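Local structure of extracellular ligand-binding receptor (Rhodopseudomonas palustris, 3SG0) at residues T64-D69 against E88-L93; P115-A120 against M315-N320. The protein binds benzoyl-formic acid and probably related aromatic acids, consistent with a periplasmic solute-binding protein of the leucine-binding family that serves uptake. All coordinates share one frame; numbering follows the deposited sequence.

In the fold
Both contacts lie in the lobe built round the six-stranded mixed sheet, their centres about 12 Å apart. Contact 1 closes before contact 2 opens along the chain: the first joins neighbouring parts of a βαβ unit, whereas the second brings helix 306-328 back onto strand 116-118 across 194 intervening residues. Strands 92-94 and 116-118 are sheet neighbours, and backbone pairing of Leu93 with Pro115 and Met117 ties the two contacts together. Tyr65 also packs against Met315. Contact 1 stands apart from the ligand, while residues 115-120 of contact 2 run to the benzoyl-formic acid pocket, consistent with the pocket lying between the two lobes, as in other periplasmic binding proteins.

Contact 1: T64-D69 against E88-L93; sequences TYFALD and EKVDVL
Phe66 reaches from strand 61-69 toward Glu88 and Val90, which lie at the turn leading into strand 92-94. From CB its CG is placed beside the backbone N (chi1 -60°), and the ring divides its contacts between two neighbours. Phe66 CD2 touches Val90 CG1 at 4.3 Å, an apolar contact that meets the ring obliquely. On the same side of the ring plane, Phe66 CD1 lies 4.1 Å from Glu88 CD, and further out Phe66 CE1 comes within 3.7 Å of Glu88 OE1. At the tip, Phe66 CZ is 3.8 Å from Glu88 OE1. Glu88, in the one of its two deposited conformers described here, bends at chi2 (-65°), which carries the carboxylate above the CD1-CE1 side of the ring, offset from its centre; the two planes are only 20° apart and stacked. A weak, long ion pair to Lys29 also reaches OE1, and Leu84 of helix 74-86 adds to the packing of Phe66. Helix 74-86 links parallel strands 61-69 and 92-94, with strand 28-34 lying between them in the sheet. Phe66 thus packs at the exit of the helix in a classic beta-alpha-beta crossover of the Rossmann-like periplasmic binding protein fold.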
loop_
_atom_site.group_PDB
_atom_site.type_symbol
_atom_site.label_atom_id
_atom_site.label_comp_id
_atom_site.label_asym_id
_atom_site.label_seq_id
_atom_site.Cartn_x
_atom_site.Cartn_y
_atom_site.Cartn_z
ATOM N N THR A 64 22.862 -6.505 3.053
ATOM C CA THR A 64 22.890 -5.339 3.919
ATOM C C THR A 64 21.773 -4.389 3.493
ATOM O O THR A 64 21.606 -4.118 2.300
ATOM C CB THR A 64 24.228 -4.611 3.789
ATOM O OG1 THR A 64 25.291 -5.501 4.162
ATOM C CG2 THR A 64 24.259 -3.376 4.683
ATOM N N TYR A 65 21.024 -3.877 4.469
ATOM C CA TYR A 65 19.919 -2.960 4.223
ATOM C C TYR A 65 20.315 -1.556 4.639
ATOM O O TYR A 65 20.937 -1.362 5.688
ATOM C CB TYR A 65 18.692 -3.400 5.019
ATOM C CG TYR A 65 18.239 -4.788 4.641
ATOM C CD1 TYR A 65 17.395 -4.983 3.556
ATOM C CD2 TYR A 65 18.676 -5.909 5.338
ATOM C CE1 TYR A 65 16.989 -6.243 3.182
ATOM C CE2 TYR A 65 18.271 -7.182 4.967
ATOM C CZ TYR A 65 17.425 -7.339 3.888
ATOM O OH TYR A 65 17.009 -8.592 3.496
ATOM N N PHE A 66 19.944 -0.583 3.815
ATOM C CA PHE A 66 20.196 0.826 4.081
ATOM C C PHE A 66 18.869 1.540 4.056
ATOM O O PHE A 66 18.330 1.792 2.977
ATOM C CB PHE A 66 21.092 1.401 2.992
ATOM C CG PHE A 66 22.423 0.720 2.885
ATOM C CD1 PHE A 66 23.526 1.226 3.554
ATOM C CD2 PHE A 66 22.577 -0.430 2.125
ATOM C CE1 PHE A 66 24.762 0.601 3.465
ATOM C CE2 PHE A 66 23.809 -1.060 2.031
ATOM C CZ PHE A 66 24.902 -0.541 2.705
ATOM N N ALA A 67 18.331 1.856 5.231
ATOM C CA ALA A 67 16.992 2.413 5.363
ATOM C C ALA A 67 17.046 3.889 5.735
ATOM O O ALA A 67 17.789 4.281 6.639
ATOM C CB ALA A 67 16.211 1.636 6.414
ATOM N N LEU A 68 16.257 4.702 5.043
ATOM C CA LEU A 68 16.233 6.147 5.233
ATOM C C LEU A 68 14.804 6.640 5.335
ATOM O O LEU A 68 13.924 6.180 4.609
ATOM C CB LEU A 68 16.923 6.857 4.064
ATOM C CG LEU A 68 18.412 6.575 3.867
ATOM C CD1 LEU A 68 18.912 7.135 2.541
ATOM C CD2 LEU A 68 19.217 7.140 5.029
ATOM N N ASP A 69 14.576 7.597 6.224
ATOM C CA ASP A 69 13.281 8.247 6.353
ATOM C C ASP A 69 13.176 9.356 5.307
ATOM O O ASP A 69 14.089 10.179 5.170
ATOM C CB ASP A 69 13.185 8.838 7.764
ATOM C CG ASP A 69 11.853 9.506 8.068
ATOM O OD1 ASP A 69 10.869 9.354 7.314
ATOM O OD2 ASP A 69 11.804 10.189 9.117
ATOM N N GLU A 88 25.753 4.201 -2.517
ATOM C CA GLU A 88 25.807 2.829 -2.024
ATOM C C GLU A 88 25.705 1.807 -3.156
ATOM O O GLU A 88 26.028 0.636 -2.973
ATOM C CB GLU A 88 24.710 2.580 -0.984
ATOM C CG GLU A 88 24.799 3.474 0.246
ATOM C CD GLU A 88 26.051 3.224 1.075
ATOM O OE1 GLU A 88 26.764 2.231 0.811
ATOM O OE2 GLU A 88 26.319 4.024 1.994
ATOM N N LYS A 89 25.263 2.254 -4.328
ATOM C CA LYS A 89 25.109 1.374 -5.489
ATOM C C LYS A 89 24.257 0.149 -5.165
ATOM O O LYS A 89 24.603 -0.990 -5.488
ATOM C CB LYS A 89 26.475 0.993 -6.060
ATOM C CG LYS A 89 27.225 2.221 -6.564
ATOM C CD LYS A 89 28.590 1.905 -7.145
ATOM C CE LYS A 89 29.261 3.190 -7.620
ATOM N NZ LYS A 89 30.652 2.969 -8.101
ATOM N N VAL A 90 23.122 0.394 -4.525
ATOM C CA VAL A 90 22.264 -0.700 -4.112
ATOM C C VAL A 90 21.771 -1.514 -5.302
ATOM O O VAL A 90 21.570 -0.995 -6.407
ATOM C CB VAL A 90 21.071 -0.215 -3.267
ATOM C CG1 VAL A 90 21.563 0.447 -1.993
ATOM C CG2 VAL A 90 20.177 0.737 -4.054
ATOM N N ASP A 91 21.579 -2.803 -5.066
ATOM C CA ASP A 91 21.088 -3.693 -6.104
ATOM C C ASP A 91 19.597 -3.557 -6.350
ATOM O O ASP A 91 19.126 -3.807 -7.465
ATOM C CB ASP A 91 21.429 -5.132 -5.740
ATOM C CG ASP A 91 22.914 -5.348 -5.644
ATOM O OD1 ASP A 91 23.591 -5.188 -6.678
ATOM O OD2 ASP A 91 23.419 -5.647 -4.536
ATOM N N VAL A 92 18.863 -3.185 -5.302
ATOM C CA VAL A 92 17.424 -2.986 -5.368
ATOM C C VAL A 92 17.076 -1.785 -4.501
ATOM O O VAL A 92 17.657 -1.616 -3.425
ATOM C CB VAL A 92 16.656 -4.213 -4.825
ATOM C CG1 VAL A 92 15.151 -3.984 -4.875
ATOM C CG2 VAL A 92 17.031 -5.474 -5.597
ATOM N N LEU A 93 16.135 -0.965 -4.961
ATOM C CA LEU A 93 15.590 0.137 -4.172
ATOM C C LEU A 93 14.169 -0.218 -3.803
ATOM O O LEU A 93 13.448 -0.782 -4.618
ATOM C CB LEU A 93 15.590 1.412 -5.004
ATOM C CG LEU A 93 15.127 2.707 -4.342
ATOM C CD1 LEU A 93 15.905 3.020 -3.059
ATOM C CD2 LEU A 93 15.228 3.866 -5.326
#

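Contact 2: P115-A120 against M315-N320; sequences PLMTMA and MTLVEN. With 173 (benzoyl-formic acid), chain B.
Met117 meets Leu317 and Val318 through apolar side-chain atoms, selenium among them; no flat group takes part in this contact, and the one touched by residues 115-120 is the bound benzoyl-formic acid, at the segment's other end. There Met119 O lies 3.5 Å from ring carbon C2E of the ligand, while Ala120 CB approaches carboxylate oxygen O1B, also at 3.5 Å. Thr99, Ala121 and Arg198 hold the ligand by hydrogen bonds. Across the contact, Met117, present as selenomethionine, does most of the work. Bends at chi2 (-60°) and chi3 (-65°) fold its chain, so that successive atoms face different residues of the helix. Met117 CG lies 4.0 Å from Val318 CG2, and SE is only slightly farther from that same methyl. Met117 CE turns to Leu317, 3.8 Å from its CD1 and 3.9 Å from its CB. All three residues are buried, and the side chains pass at a slant. Met117 also packs on Val92 and Ile94 of strand 92-94, and Leu317 on Leu350 of strand 350-352. Helix 306-328 therefore rests on one surface of the sheet, with Met117 of strand 116-118 facing it, while neighbouring Leu116 packs against Leu105 and Ala109 of helix 99-111.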
loop_
_atom_site.group_PDB
_atom_site.type_symbol
_atom_site.label_atom_id
_atom_site.label_comp_id
_atom_site.label_asym_id
_atom_site.label_seq_id
_atom_site.Cartn_x
_atom_site.Cartn_y
_atom_site.Cartn_z
ATOM N N PRO A 115 15.990 -2.085 -10.103
ATOM C CA PRO A 115 14.589 -2.367 -9.785
ATOM C C PRO A 115 14.130 -1.580 -8.561
ATOM O O PRO A 115 14.872 -1.429 -7.580
ATOM C CB PRO A 115 14.569 -3.865 -9.457
ATOM C CG PRO A 115 15.869 -4.398 -9.848
ATOM C CD PRO A 115 16.845 -3.282 -10.029
ATOM N N LEU A 116 12.899 -1.088 -8.632
ATOM C CA LEU A 116 12.244 -0.352 -7.561
ATOM C C LEU A 116 11.027 -1.137 -7.108
ATOM O O LEU A 116 10.127 -1.388 -7.910
ATOM C CB LEU A 116 11.782 1.025 -8.052
ATOM C CG LEU A 116 10.915 1.827 -7.072
ATOM C CD1 LEU A 116 11.691 2.207 -5.824
ATOM C CD2 LEU A 116 10.334 3.064 -7.734
HETATM N N MSE A 117 11.001 -1.527 -5.836
HETATM C CA MSE A 117 9.825 -2.155 -5.243
HETATM C C MSE A 117 9.074 -1.055 -4.504
HETATM O O MSE A 117 9.471 -0.669 -3.399
HETATM C CB MSE A 117 10.221 -3.257 -4.259
HETATM C CG MSE A 117 11.348 -4.160 -4.728
HETATM SE SE MSE A 117 11.017 -5.140 -6.351
HETATM C CE MSE A 117 9.562 -6.272 -5.685
ATOM N N THR A 118 8.028 -0.493 -5.100
ATOM C CA THR A 118 7.306 0.554 -4.398
ATOM C C THR A 118 6.378 -0.048 -3.355
ATOM O O THR A 118 5.858 -1.148 -3.550
ATOM C CB THR A 118 6.542 1.481 -5.360
ATOM O OG1 THR A 118 5.969 2.552 -4.609
ATOM C CG2 THR A 118 5.425 0.763 -6.106
HETATM N N MSE A 119 6.179 0.662 -2.246
HETATM C CA MSE A 119 5.297 0.189 -1.179
HETATM C C MSE A 119 3.954 0.921 -1.151
HETATM O O MSE A 119 3.140 0.699 -0.248
HETATM C CB MSE A 119 6.000 0.259 0.183
HETATM C CG MSE A 119 7.238 -0.624 0.250
HETATM SE SE MSE A 119 8.104 -0.625 1.975
HETATM C CE MSE A 119 8.872 1.170 1.930
ATOM N N ALA A 120 3.716 1.771 -2.145
ATOM C CA ALA A 120 2.509 2.580 -2.210
ATOM C C ALA A 120 1.446 1.920 -3.092
ATOM O O ALA A 120 1.678 0.845 -3.655
ATOM C CB ALA A 120 2.861 3.976 -2.688
HETATM N N MSE A 315 10.287 -7.913 -0.210
HETATM C CA MSE A 315 11.480 -8.734 -0.031
HETATM C C MSE A 315 11.251 -10.200 -0.352
HETATM O O MSE A 315 12.196 -10.886 -0.731
HETATM C CB MSE A 315 12.076 -8.549 1.365
HETATM C CG MSE A 315 12.920 -7.285 1.459
HETATM SE SE MSE A 315 14.407 -7.176 0.150
HETATM C CE MSE A 315 15.312 -8.848 0.520
ATOM N N THR A 316 10.024 -10.699 -0.228
ATOM C CA THR A 316 9.750 -12.066 -0.678
ATOM C C THR A 316 10.053 -12.183 -2.170
ATOM O O THR A 316 10.727 -13.120 -2.616
ATOM C CB THR A 316 8.301 -12.469 -0.395
ATOM O OG1 THR A 316 8.091 -12.456 1.023
ATOM C CG2 THR A 316 8.000 -13.858 -0.954
ATOM N N LEU A 317 9.571 -11.221 -2.950
ATOM C CA LEU A 317 9.841 -11.233 -4.382
ATOM C C LEU A 317 11.332 -11.116 -4.678
ATOM O O LEU A 317 11.862 -11.825 -5.538
ATOM C CB LEU A 317 9.094 -10.102 -5.087
ATOM C CG LEU A 317 7.578 -10.262 -5.170
ATOM C CD1 LEU A 317 6.945 -8.986 -5.682
ATOM C CD2 LEU A 317 7.200 -11.427 -6.065
ATOM N N VAL A 318 12.012 -10.208 -3.996
ATOM C CA VAL A 318 13.435 -10.015 -4.233
ATOM C C VAL A 318 14.217 -11.271 -3.854
ATOM O O VAL A 318 15.073 -11.744 -4.612
ATOM C CB VAL A 318 13.954 -8.793 -3.463
ATOM C CG1 VAL A 318 15.458 -8.695 -3.550
ATOM C CG2 VAL A 318 13.316 -7.526 -4.011
ATOM N N GLU A 319 13.927 -11.810 -2.677
ATOM C CA GLU A 319 14.590 -13.015 -2.207
ATOM C C GLU A 319 14.391 -14.169 -3.180
ATOM O O GLU A 319 15.318 -14.950 -3.420
ATOM C CB GLU A 319 14.074 -13.388 -0.813
ATOM C CG GLU A 319 14.703 -14.623 -0.202
ATOM C CD GLU A 319 14.245 -14.853 1.228
ATOM O OE1 GLU A 319 13.065 -14.567 1.527
ATOM O OE2 GLU A 319 15.060 -15.315 2.055
ATOM N N ASN A 320 13.191 -14.290 -3.738
ATOM C CA ASN A 320 12.903 -15.362 -4.677
ATOM C C ASN A 320 13.675 -15.212 -5.968
ATOM O O ASN A 320 13.962 -16.213 -6.621
ATOM C CB ASN A 320 11.407 -15.449 -4.973
ATOM C CG ASN A 320 10.619 -16.032 -3.816
ATOM O OD1 ASN A 320 11.189 -16.556 -2.856
ATOM N ND2 ASN A 320 9.302 -15.950 -3.903
HETATM O O1B 173 B . -0.301 5.084 -1.768
HETATM C C1 173 B . -0.514 5.859 -0.874
HETATM O O1A 173 B . -0.323 7.230 -0.992
HETATM C C2 173 B . -1.232 5.407 0.369
HETATM O O2 173 B . -1.682 6.207 1.134
HETATM C C1G 173 B . -1.297 3.934 0.624
HETATM C C2D 173 B . -0.037 3.093 0.439
HETATM C C2E 173 B . -0.089 1.597 0.667
HETATM C C3 173 B . -1.415 0.950 1.066
HETATM C C1E 173 B . -2.671 1.824 1.240
HETATM C C1D 173 B . -2.625 3.323 1.028
#